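Local atomic coordinates of fusarinine C esterase sidJ (Aspergillus fumigatus, PDB entry 6GUP), a protein that hydrolyses the ester bonds of the siderophore fusarinine C, but not of triacetylfusarinine C, and so takes part in fungal iron handling. Residues 37-43 with 116-122; 252-258 with 298-302; 274-280 with 313-319. All blocks are in the same frame, centred on the assembly; numbering follows the deposited sequence.

All three contacts belong to the alpha/beta-hydrolase fold. Interaction 1 pairs two parallel strands in the middle of the main sheet and leads to the presumed nucleophile elbow. Interaction 3 lies further across that sheet, where strand 278-283 meets the loop before strand 320-322. Its centre is about 14 Å from that of interaction 1, and the nearest atoms are about 6 Å apart. Interaction 2 packs a loop on helix 295-307 and touches interaction 3 directly. There Leu299 CD2 lies 3.6 Å from Val280 CG1, and Trp302 CB lies 3.7 Å from Trp315 CZ3. The centres of interactions 1 and 2 are about 24 Å apart, but Phe252 lies near that elbow without touching it.

Interaction 1: residues 37-43 with 116-122; sequences HSLLFVG and KIVLMGH
Lys116 and His37 start a run of parallel pairing in the central sheet of an alpha/beta-hydrolase fold. The axes of strands 37-42 and 117-122 run parallel, with a crossing angle of -22°. Lys116 N donates to His37 ND1 at 3.2 Å, in the plane of the imidazole. His37 CG lies beside its own backbone N (chi1 -47°), and this sets the ring alongside the lysine. Lys116 O accepts from Ser38 N and from a water that also binds Ser38 OG. That hydroxyl has a further partner in Lys104. Ile117 shares its face of the sheet with Ser38, under helix 86-108. Val118 turns to the other face, toward helix 335-353. Its CG1 is tight against Leu39 CD1 at 3.5 Å, while its backbone N and O bond Ser38 O and Leu40 N. Leu119 returns to the face of Leu40 and Val42. Its CD1 touches both Leu40 CD2 (3.8 Å) and Val42 CG2 (3.7 Å). Met120 is bonded through both backbone groups: its N donates to Leu40 O, and its O accepts from Val42 N at 2.7 Å. Its SD sits at the edge of the Phe41 ring, 5.3 Å from the centroid, a Met-aromatic contact. Gly121 has no side chain, and it probably opens the GxSxG nucleophile elbow. His122 N closes the ladder on Val42 O. His122 ND1 is hydrogen-bonded to Gln163 OE1. The rings of Phe41 and His122 are near parallel, at 28°, but slid apart. The closest approach of the two side chains is Phe41 CZ to His122 CB, 3.2 Å.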
loop_
_atom_site.group_PDB
_atom_site.type_symbol
_atom_site.label_atom_id
_atom_site.label_comp_id
_atom_site.label_asym_id
_atom_site.label_seq_id
_atom_site.Cartn_x
_atom_site.Cartn_y
_atom_site.Cartn_z
ATOM N N HIS A 37 -14.373 21.189 5.408
ATOM C CA HIS A 37 -14.026 20.904 4.014
ATOM C C HIS A 37 -12.879 19.897 3.911
ATOM O O HIS A 37 -12.084 19.749 4.844
ATOM C CB HIS A 37 -13.660 22.210 3.308
ATOM C CG HIS A 37 -14.631 23.323 3.563
ATOM N ND1 HIS A 37 -15.962 23.237 3.223
ATOM C CD2 HIS A 37 -14.467 24.540 4.133
ATOM C CE1 HIS A 37 -16.578 24.352 3.568
ATOM N NE2 HIS A 37 -15.693 25.161 4.122
ATOM N N SER A 38 -12.801 19.221 2.763
ATOM C CA SER A 38 -11.879 18.099 2.557
ATOM C C SER A 38 -11.218 18.133 1.181
ATOM O O SER A 38 -11.893 18.328 0.171
ATOM C CB SER A 38 -12.638 16.779 2.699
ATOM O OG SER A 38 -13.254 16.677 3.968
ATOM N N LEU A 39 -9.899 17.937 1.157
ATOM C CA LEU A 39 -9.140 17.747 -0.079
ATOM C C LEU A 39 -8.603 16.317 -0.103
ATOM O O LEU A 39 -7.709 15.979 0.675
ATOM C CB LEU A 39 -7.985 18.754 -0.159
ATOM C CG LEU A 39 -7.087 18.710 -1.403
ATOM C CD1 LEU A 39 -7.879 19.020 -2.663
ATOM C CD2 LEU A 39 -5.926 19.681 -1.260
ATOM N N LEU A 40 -9.159 15.482 -0.984
ATOM C CA LEU A 40 -8.668 14.116 -1.185
ATOM C C LEU A 40 -7.623 14.120 -2.298
ATOM O O LEU A 40 -7.930 14.424 -3.452
ATOM C CB LEU A 40 -9.808 13.153 -1.529
ATOM C CG LEU A 40 -9.438 11.673 -1.731
ATOM C CD1 LEU A 40 -8.712 11.087 -0.525
ATOM C CD2 LEU A 40 -10.682 10.859 -2.040
ATOM N N PHE A 41 -6.397 13.765 -1.927
ATOM C CA PHE A 41 -5.244 13.772 -2.815
ATOM C C PHE A 41 -4.979 12.335 -3.259
ATOM O O PHE A 41 -4.780 11.455 -2.422
ATOM C CB PHE A 41 -4.045 14.341 -2.053
ATOM C CG PHE A 41 -2.777 14.423 -2.853
ATOM C CD1 PHE A 41 -1.888 13.353 -2.879
ATOM C CD2 PHE A 41 -2.444 15.586 -3.539
ATOM C CE1 PHE A 41 -0.707 13.429 -3.598
ATOM C CE2 PHE A 41 -1.262 15.670 -4.259
ATOM C CZ PHE A 41 -0.390 14.591 -4.283
ATOM N N VAL A 42 -4.993 12.109 -4.572
ATOM C CA VAL A 42 -4.750 10.791 -5.159
ATOM C C VAL A 42 -3.369 10.816 -5.811
ATOM O O VAL A 42 -3.162 11.494 -6.820
ATOM C CB VAL A 42 -5.832 10.430 -6.205
ATOM C CG1 VAL A 42 -5.602 9.034 -6.781
ATOM C CG2 VAL A 42 -7.225 10.517 -5.588
ATOM N N GLY A 43 -2.429 10.077 -5.223
ATOM C CA GLY A 43 -1.064 9.998 -5.739
ATOM C C GLY A 43 -0.966 9.160 -7.000
ATOM O O GLY A 43 -1.976 8.671 -7.515
ATOM N N LYS A 116 -17.446 20.779 1.764
ATOM C CA LYS A 116 -17.060 20.769 0.359
ATOM C C LYS A 116 -15.957 19.748 0.153
ATOM O O LYS A 116 -15.111 19.557 1.032
ATOM C CB LYS A 116 -16.589 22.154 -0.084
ATOM C CG LYS A 116 -17.707 23.181 -0.101
ATOM C CD LYS A 116 -17.366 24.387 -0.958
ATOM C CE LYS A 116 -18.517 25.380 -0.987
ATOM N NZ LYS A 116 -19.648 24.933 -1.849
ATOM N N ILE A 117 -15.981 19.092 -1.005
ATOM C CA ILE A 117 -15.008 18.059 -1.336
ATOM C C ILE A 117 -14.330 18.378 -2.664
ATOM O O ILE A 117 -15.000 18.655 -3.659
ATOM C CB ILE A 117 -15.633 16.651 -1.477
ATOM C CG1 ILE A 117 -16.758 16.385 -0.451
ATOM C CG2 ILE A 117 -14.529 15.606 -1.395
ATOM C CD1 ILE A 117 -16.317 15.809 0.881
ATOM N N VAL A 118 -13.002 18.302 -2.666
ATOM C CA VAL A 118 -12.188 18.513 -3.858
ATOM C C VAL A 118 -11.310 17.280 -4.048
ATOM O O VAL A 118 -10.694 16.804 -3.092
ATOM C CB VAL A 118 -11.308 19.771 -3.714
ATOM C CG1 VAL A 118 -10.382 19.942 -4.916
ATOM C CG2 VAL A 118 -12.181 21.008 -3.538
ATOM N N LEU A 119 -11.263 16.771 -5.278
ATOM C CA LEU A 119 -10.410 15.638 -5.625
ATOM C C LEU A 119 -9.197 16.145 -6.397
ATOM O O LEU A 119 -9.343 16.736 -7.467
ATOM C CB LEU A 119 -11.188 14.625 -6.466
ATOM C CG LEU A 119 -10.515 13.271 -6.714
ATOM C CD1 LEU A 119 -10.411 12.459 -5.430
ATOM C CD2 LEU A 119 -11.276 12.490 -7.773
ATOM N N MET A 120 -8.006 15.922 -5.845
ATOM C CA MET A 120 -6.755 16.322 -6.486
ATOM C C MET A 120 -5.987 15.088 -6.950
ATOM O O MET A 120 -5.814 14.139 -6.186
ATOM C CB MET A 120 -5.900 17.139 -5.521
ATOM C CG MET A 120 -4.618 17.678 -6.136
ATOM S SD MET A 120 -3.892 19.011 -5.170
ATOM C CE MET A 120 -2.485 19.422 -6.194
ATOM N N GLY A 121 -5.537 15.117 -8.204
ATOM C CA GLY A 121 -4.718 14.055 -8.784
ATOM C C GLY A 121 -3.295 14.534 -9.000
ATOM O O GLY A 121 -3.075 15.656 -9.464
ATOM N N HIS A 122 -2.332 13.679 -8.657
ATOM C CA HIS A 122 -0.907 13.967 -8.812
ATOM C C HIS A 122 -0.305 12.918 -9.735
ATOM O O HIS A 122 -0.484 11.719 -9.508
ATOM C CB HIS A 122 -0.225 13.959 -7.440
ATOM C CG HIS A 122 1.256 13.734 -7.483
ATOM N ND1 HIS A 122 2.160 14.750 -7.709
ATOM C CD2 HIS A 122 1.993 12.610 -7.308
ATOM C CE1 HIS A 122 3.387 14.261 -7.683
ATOM N NE2 HIS A 122 3.312 12.965 -7.442
HETATM O O HOH W 1 -15.716 17.834 3.549
#

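Interaction 2: residues 252-258 with 298-302; sequences FSSDLSD and LLSRW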
loop_
_atom_site.group_PDB
_atom_site.type_symbol
_atom_site.label_atom_id
_atom_site.label_comp_id
_atom_site.label_asym_id
_atom_site.label_seq_id
_atom_site.Cartn_x
_atom_site.Cartn_y
_atom_site.Cartn_z
ATOM N N PHE A 252 -3.925 11.732 -21.772
ATOM C CA PHE A 252 -3.238 13.028 -21.810
ATOM C C PHE A 252 -2.206 13.192 -22.938
ATOM O O PHE A 252 -1.388 14.116 -22.887
ATOM C CB PHE A 252 -2.572 13.281 -20.447
ATOM C CG PHE A 252 -3.509 13.137 -19.275
ATOM C CD1 PHE A 252 -4.679 13.892 -19.209
ATOM C CD2 PHE A 252 -3.226 12.255 -18.233
ATOM C CE1 PHE A 252 -5.548 13.766 -18.135
ATOM C CE2 PHE A 252 -4.093 12.126 -17.157
ATOM C CZ PHE A 252 -5.256 12.882 -17.107
ATOM N N SER A 253 -2.248 12.329 -23.957
ATOM C CA SER A 253 -1.342 12.461 -25.112
ATOM C C SER A 253 -1.703 13.675 -25.968
ATOM O O SER A 253 -2.880 13.964 -26.186
ATOM C CB SER A 253 -1.333 11.197 -25.979
ATOM O OG SER A 253 -0.457 10.225 -25.438
ATOM N N SER A 254 -0.676 14.368 -26.451
ATOM C CA SER A 254 -0.837 15.605 -27.217
ATOM C C SER A 254 -1.396 15.419 -28.630
ATOM O O SER A 254 -1.915 16.376 -29.207
ATOM C CB SER A 254 0.496 16.358 -27.286
ATOM O OG SER A 254 1.456 15.644 -28.045
ATOM N N ASP A 255 -1.292 14.207 -29.181
ATOM C CA ASP A 255 -1.778 13.918 -30.542
ATOM C C ASP A 255 -3.166 13.245 -30.597
ATOM O O ASP A 255 -3.565 12.745 -31.653
ATOM C CB ASP A 255 -0.734 13.097 -31.327
ATOM C CG ASP A 255 -0.491 11.710 -30.740
ATOM O OD1 ASP A 255 -0.792 11.488 -29.547
ATOM O OD2 ASP A 255 0.022 10.841 -31.476
ATOM N N LEU A 256 -3.895 13.241 -29.477
ATOM C CA LEU A 256 -5.283 12.772 -29.466
ATOM C C LEU A 256 -6.165 13.775 -30.197
ATOM O O LEU A 256 -5.963 14.984 -30.079
ATOM C CB LEU A 256 -5.804 12.586 -28.035
ATOM C CG LEU A 256 -5.102 11.565 -27.135
ATOM C CD1 LEU A 256 -5.817 11.492 -25.794
ATOM C CD2 LEU A 256 -5.030 10.186 -27.775
ATOM N N SER A 257 -7.139 13.267 -30.947
ATOM C CA SER A 257 -8.051 14.112 -31.718
ATOM C C SER A 257 -9.072 14.801 -30.817
ATOM O O SER A 257 -9.266 14.410 -29.663
ATOM C CB SER A 257 -8.786 13.280 -32.773
ATOM O OG SER A 257 -9.663 12.344 -32.169
ATOM N N ASP A 258 -9.727 15.821 -31.367
ATOM C CA ASP A 258 -10.821 16.515 -30.676
ATOM C C ASP A 258 -12.025 15.602 -30.426
ATOM O O ASP A 258 -12.750 15.796 -29.447
ATOM C CB ASP A 258 -11.261 17.763 -31.457
ATOM C CG ASP A 258 -10.245 18.895 -31.385
ATOM O OD1 ASP A 258 -9.700 19.158 -30.292
ATOM O OD2 ASP A 258 -10.001 19.537 -32.426
ATOM N N LEU A 298 -1.860 22.200 -25.838
ATOM C CA LEU A 298 -2.469 21.062 -25.143
ATOM C C LEU A 298 -3.520 21.494 -24.113
ATOM O O LEU A 298 -4.607 20.917 -24.066
ATOM C CB LEU A 298 -1.391 20.195 -24.478
ATOM C CG LEU A 298 -1.823 18.872 -23.835
ATOM C CD1 LEU A 298 -2.564 17.992 -24.828
ATOM C CD2 LEU A 298 -0.609 18.144 -23.279
ATOM N N LEU A 299 -3.201 22.512 -23.308
ATOM C CA LEU A 299 -4.149 23.048 -22.312
ATOM C C LEU A 299 -5.385 23.697 -22.941
ATOM O O LEU A 299 -6.496 23.519 -22.436
ATOM C CB LEU A 299 -3.474 24.057 -21.363
ATOM C CG LEU A 299 -2.566 23.530 -20.246
ATOM C CD1 LEU A 299 -2.055 24.686 -19.397
ATOM C CD2 LEU A 299 -3.266 22.504 -19.362
ATOM N N SER A 300 -5.190 24.450 -24.023
ATOM C CA SER A 300 -6.303 25.101 -24.729
ATOM C C SER A 300 -7.243 24.087 -25.383
ATOM O O SER A 300 -8.458 24.286 -25.396
ATOM C CB SER A 300 -5.786 26.093 -25.778
ATOM O OG SER A 300 -4.936 25.457 -26.716
ATOM N N ARG A 301 -6.679 23.005 -25.919
ATOM C CA ARG A 301 -7.478 21.911 -26.482
ATOM C C ARG A 301 -8.269 21.154 -25.406
ATOM O O ARG A 301 -9.412 20.759 -25.645
ATOM C CB ARG A 301 -6.597 20.953 -27.289
ATOM C CG ARG A 301 -6.054 21.583 -28.564
ATOM C CD ARG A 301 -5.231 20.601 -29.375
ATOM N NE ARG A 301 -6.094 19.582 -29.975
ATOM C CZ ARG A 301 -5.965 18.256 -29.860
ATOM N NH1 ARG A 301 -4.965 17.689 -29.178
ATOM N NH2 ARG A 301 -6.855 17.474 -30.468
ATOM N N TRP A 302 -7.669 20.964 -24.230
ATOM C CA TRP A 302 -8.391 20.396 -23.082
ATOM C C TRP A 302 -9.472 21.354 -22.576
ATOM O O TRP A 302 -10.578 20.917 -22.253
ATOM C CB TRP A 302 -7.443 20.038 -21.932
ATOM C CG TRP A 302 -6.486 18.908 -22.219
ATOM C CD1 TRP A 302 -6.469 18.087 -23.315
ATOM C CD2 TRP A 302 -5.426 18.459 -21.369
ATOM N NE1 TRP A 302 -5.452 17.170 -23.206
ATOM C CE2 TRP A 302 -4.797 17.373 -22.020
ATOM C CE3 TRP A 302 -4.939 18.875 -20.122
ATOM C CZ2 TRP A 302 -3.705 16.697 -21.465
ATOM C CZ3 TRP A 302 -3.852 18.200 -19.570
ATOM C CH2 TRP A 302 -3.249 17.122 -20.244
HETATM O O HOH W 2 -4.750 14.728 -24.378
HETATM O O HOH W 3 -2.194 19.061 -28.820
HETATM O O HOH W 4 -10.337 20.719 -28.166
#
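Ser254 and Leu298 bring the loop and the helix together, with their CA atoms 6.1 Å apart. Residues 298-302 are a middle part of helix 295-307. Residues 252-257 are loop, and Asp258 begins helix 258-262. Ser253 to Leu256 make a type I turn, and Ser257 is the N-cap of helix 258-262. Just after the turn, the carbonyl of Leu256 faces Arg301. Arg301 NH2 donates to Leu256 O at 2.7 Å, in both the carbonyl plane and the guanidinium plane. Arg301 NH1 adds a weak bond to the same oxygen, so two N-H groups share it unequally. The bend about CG-CD (chi3 71°) turns the edge of the guanidinium to the carbonyl. Asp258 OD1 forms a weak salt bridge with Arg301 NH2 at 3.3 Å, its carboxylate plane 53° from the guanidinium. A water links the same OD1 to Arg301 O. A second water joins NH1 to Ser254 O. The indole of Trp302 uses a third water: NE1 donates to it at 2.8 Å, and it donates to Ser253 O. Phe252 meets the benzo end of this indole, with CD1 3.7 Å from CH2 and the planes at 57°. Leu298 CD1 packs on Ser254 CA. The contact thus joins the loop, with the N-capped start of helix 258-262, to helix 295-307 through an arginine-carbonyl bond. Around the contact, Phe252 continues onto helix 125-134. Trp302 stacks on Phe265 and reaches Val280 and Phe282 of strand 278-283, while Leu261 of helix 258-262 covers both Arg301 and Trp302.

Interaction 3: residues 274-280 with 313-319; sequences LRGKLMV and AIWDENS
Lys277 wraps its side chain along the backbone of Ala313 to Asp316. Its CB packs 3.7 Å from Asp316 OD2, and CG passes the same oxygen. The chain then bends twice, at chi2 (-71°) and chi3 (-92°), which folds it back over the opposite backbone. Lys277 CD lies 3.8 Å from Ile314 O, and Lys277 CE lies 3.8 Å from Trp315 O. Lys277 NZ donates to Ala313 O at 2.7 Å and to Trp315 O at 3.0 Å. It stands above the plane of each carbonyl. A water takes a third bond from NZ and also accepts from Glu317 N. The backbones join at one bridge, Leu278 with Trp315. Leu278 N donates to Ile314 O, and Asp316 N donates to Leu278 O. The next link is a side chain: Ser319 OG accepts from Val280 N at 2.9 Å and donates to Asp316 O. Asp316 OD1 accepts from Asn318 N in an Asx turn. Trp315 presses CH2 on Val280 CG2, at 3.3 Å. Together these contacts join strand 278-283 to the loop that leads into strand 320-322. The ammonium group meets two carbonyls and a water, with the carboxylate of Asp316 not in direct contact. It is therefore held mainly by neutral oxygens, and the nearby opposite charge probably adds a weaker attraction.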
loop_
_atom_site.group_PDB
_atom_site.type_symbol
_atom_site.label_atom_id
_atom_site.label_comp_id
_atom_site.label_asym_id
_atom_site.label_seq_id
_atom_site.Cartn_x
_atom_site.Cartn_y
_atom_site.Cartn_z
ATOM N N LEU A 274 -19.055 17.105 -11.508
ATOM C CA LEU A 274 -18.241 18.260 -11.128
ATOM C C LEU A 274 -19.111 19.514 -11.078
ATOM O O LEU A 274 -19.322 20.170 -12.102
ATOM C CB LEU A 274 -17.069 18.447 -12.104
ATOM C CG LEU A 274 -16.111 19.625 -11.870
ATOM C CD1 LEU A 274 -15.552 19.632 -10.454
ATOM C CD2 LEU A 274 -14.977 19.594 -12.885
ATOM N N ARG A 275 -19.620 19.832 -9.886
ATOM C CA ARG A 275 -20.320 21.105 -9.647
ATOM C C ARG A 275 -19.318 22.154 -9.149
ATOM O O ARG A 275 -19.392 22.649 -8.021
ATOM C CB ARG A 275 -21.532 20.945 -8.711
ATOM C CG ARG A 275 -21.289 20.280 -7.361
ATOM C CD ARG A 275 -22.344 20.710 -6.351
ATOM N NE ARG A 275 -22.211 20.011 -5.072
ATOM C CZ ARG A 275 -22.669 18.786 -4.801
ATOM N NH1 ARG A 275 -23.314 18.061 -5.717
ATOM N NH2 ARG A 275 -22.476 18.270 -3.589
ATOM N N GLY A 276 -18.386 22.490 -10.034
ATOM C CA GLY A 276 -17.277 23.384 -9.726
ATOM C C GLY A 276 -16.318 23.457 -10.899
ATOM O O GLY A 276 -16.704 23.173 -12.037
ATOM N N LYS A 277 -15.065 23.810 -10.618
ATOM C CA LYS A 277 -14.065 24.050 -11.661
ATOM C C LYS A 277 -13.036 22.925 -11.758
ATOM O O LYS A 277 -12.712 22.286 -10.757
ATOM C CB LYS A 277 -13.341 25.379 -11.409
ATOM C CG LYS A 277 -14.251 26.568 -11.110
ATOM C CD LYS A 277 -15.033 27.027 -12.334
ATOM C CE LYS A 277 -14.302 28.123 -13.089
ATOM N NZ LYS A 277 -14.749 28.213 -14.505
ATOM N N LEU A 278 -12.537 22.689 -12.974
ATOM C CA LEU A 278 -11.393 21.803 -13.207
ATOM C C LEU A 278 -10.142 22.653 -13.397
ATOM O O LEU A 278 -10.039 23.385 -14.387
ATOM C CB LEU A 278 -11.616 20.927 -14.446
ATOM C CG LEU A 278 -10.439 20.040 -14.885
ATOM C CD1 LEU A 278 -10.076 19.019 -13.812
ATOM C CD2 LEU A 278 -10.753 19.344 -16.199
ATOM N N MET A 279 -9.199 22.559 -12.458
ATOM C CA MET A 279 -7.908 23.241 -12.583
ATOM C C MET A 279 -6.797 22.252 -12.925
ATOM O O MET A 279 -6.553 21.305 -12.178
ATOM C CB MET A 279 -7.549 24.000 -11.304
ATOM C CG MET A 279 -6.339 24.913 -11.471
ATOM S SD MET A 279 -6.088 26.070 -10.115
ATOM C CE MET A 279 -5.636 24.944 -8.798
ATOM N N VAL A 280 -6.132 22.481 -14.056
ATOM C CA VAL A 280 -4.960 21.705 -14.461
ATOM C C VAL A 280 -3.699 22.531 -14.198
ATOM O O VAL A 280 -3.604 23.679 -14.634
ATOM C CB VAL A 280 -5.039 21.305 -15.951
ATOM C CG1 VAL A 280 -3.796 20.533 -16.384
ATOM C CG2 VAL A 280 -6.286 20.468 -16.203
ATOM N N ALA A 313 -18.516 26.766 -18.782
ATOM C CA ALA A 313 -17.391 27.405 -18.094
ATOM C C ALA A 313 -16.895 26.511 -16.953
ATOM O O ALA A 313 -16.732 26.959 -15.815
ATOM C CB ALA A 313 -17.804 28.777 -17.576
ATOM N N ILE A 314 -16.651 25.244 -17.282
ATOM C CA ILE A 314 -16.199 24.245 -16.310
ATOM C C ILE A 314 -14.698 24.384 -16.052
ATOM O O ILE A 314 -14.258 24.346 -14.907
ATOM C CB ILE A 314 -16.541 22.811 -16.783
ATOM C CG1 ILE A 314 -18.064 22.643 -16.852
ATOM C CG2 ILE A 314 -15.935 21.760 -15.851
ATOM C CD1 ILE A 314 -18.528 21.444 -17.645
ATOM N N TRP A 315 -13.923 24.525 -17.124
ATOM C CA TRP A 315 -12.475 24.714 -17.034
ATOM C C TRP A 315 -12.131 25.946 -16.197
ATOM O O TRP A 315 -12.713 27.017 -16.394
ATOM C CB TRP A 315 -11.884 24.860 -18.437
ATOM C CG TRP A 315 -10.393 24.971 -18.485
ATOM C CD1 TRP A 315 -9.656 26.116 -18.439
ATOM C CD2 TRP A 315 -9.457 23.895 -18.605
ATOM N NE1 TRP A 315 -8.317 25.824 -18.516
ATOM C CE2 TRP A 315 -8.165 24.467 -18.621
ATOM C CE3 TRP A 315 -9.585 22.501 -18.701
ATOM C CZ2 TRP A 315 -7.003 23.693 -18.728
ATOM C CZ3 TRP A 315 -8.428 21.731 -18.808
ATOM C CH2 TRP A 315 -7.154 22.331 -18.822
ATOM N N ASP A 316 -11.200 25.783 -15.260
ATOM C CA ASP A 316 -10.712 26.897 -14.459
ATOM C C ASP A 316 -9.707 27.671 -15.299
ATOM O O ASP A 316 -8.670 27.122 -15.682
ATOM C CB ASP A 316 -10.057 26.406 -13.159
ATOM C CG ASP A 316 -9.994 27.488 -12.089
ATOM O OD1 ASP A 316 -9.813 28.677 -12.426
ATOM O OD2 ASP A 316 -10.132 27.147 -10.899
ATOM N N GLU A 317 -10.008 28.941 -15.575
ATOM C CA GLU A 317 -9.095 29.818 -16.323
ATOM C C GLU A 317 -7.727 29.972 -15.642
ATOM O O GLU A 317 -6.724 30.198 -16.317
ATOM C CB GLU A 317 -9.728 31.196 -16.578
ATOM C CG GLU A 317 -9.892 32.087 -15.348
ATOM C CD GLU A 317 -10.359 33.493 -15.691
ATOM O OE1 GLU A 317 -10.177 34.395 -14.846
ATOM O OE2 GLU A 317 -10.902 33.704 -16.797
ATOM N N ASN A 318 -7.699 29.835 -14.314
ATOM C CA ASN A 318 -6.448 29.835 -13.540
ATOM C C ASN A 318 -5.556 28.594 -13.738
ATOM O O ASN A 318 -4.473 28.525 -13.154
ATOM C CB ASN A 318 -6.743 30.035 -12.042
ATOM C CG ASN A 318 -7.262 31.430 -11.727
ATOM O OD1 ASN A 318 -6.835 32.420 -12.325
ATOM N ND2 ASN A 318 -8.182 31.516 -10.773
ATOM N N SER A 319 -6.005 27.620 -14.532
ATOM C CA SER A 319 -5.135 26.554 -15.033
ATOM C C SER A 319 -3.991 27.141 -15.849
ATOM O O SER A 319 -4.150 28.169 -16.513
ATOM C CB SER A 319 -5.916 25.595 -15.930
ATOM O OG SER A 319 -7.011 25.022 -15.244
HETATM O O HOH W 5 -12.501 29.918 -14.977
#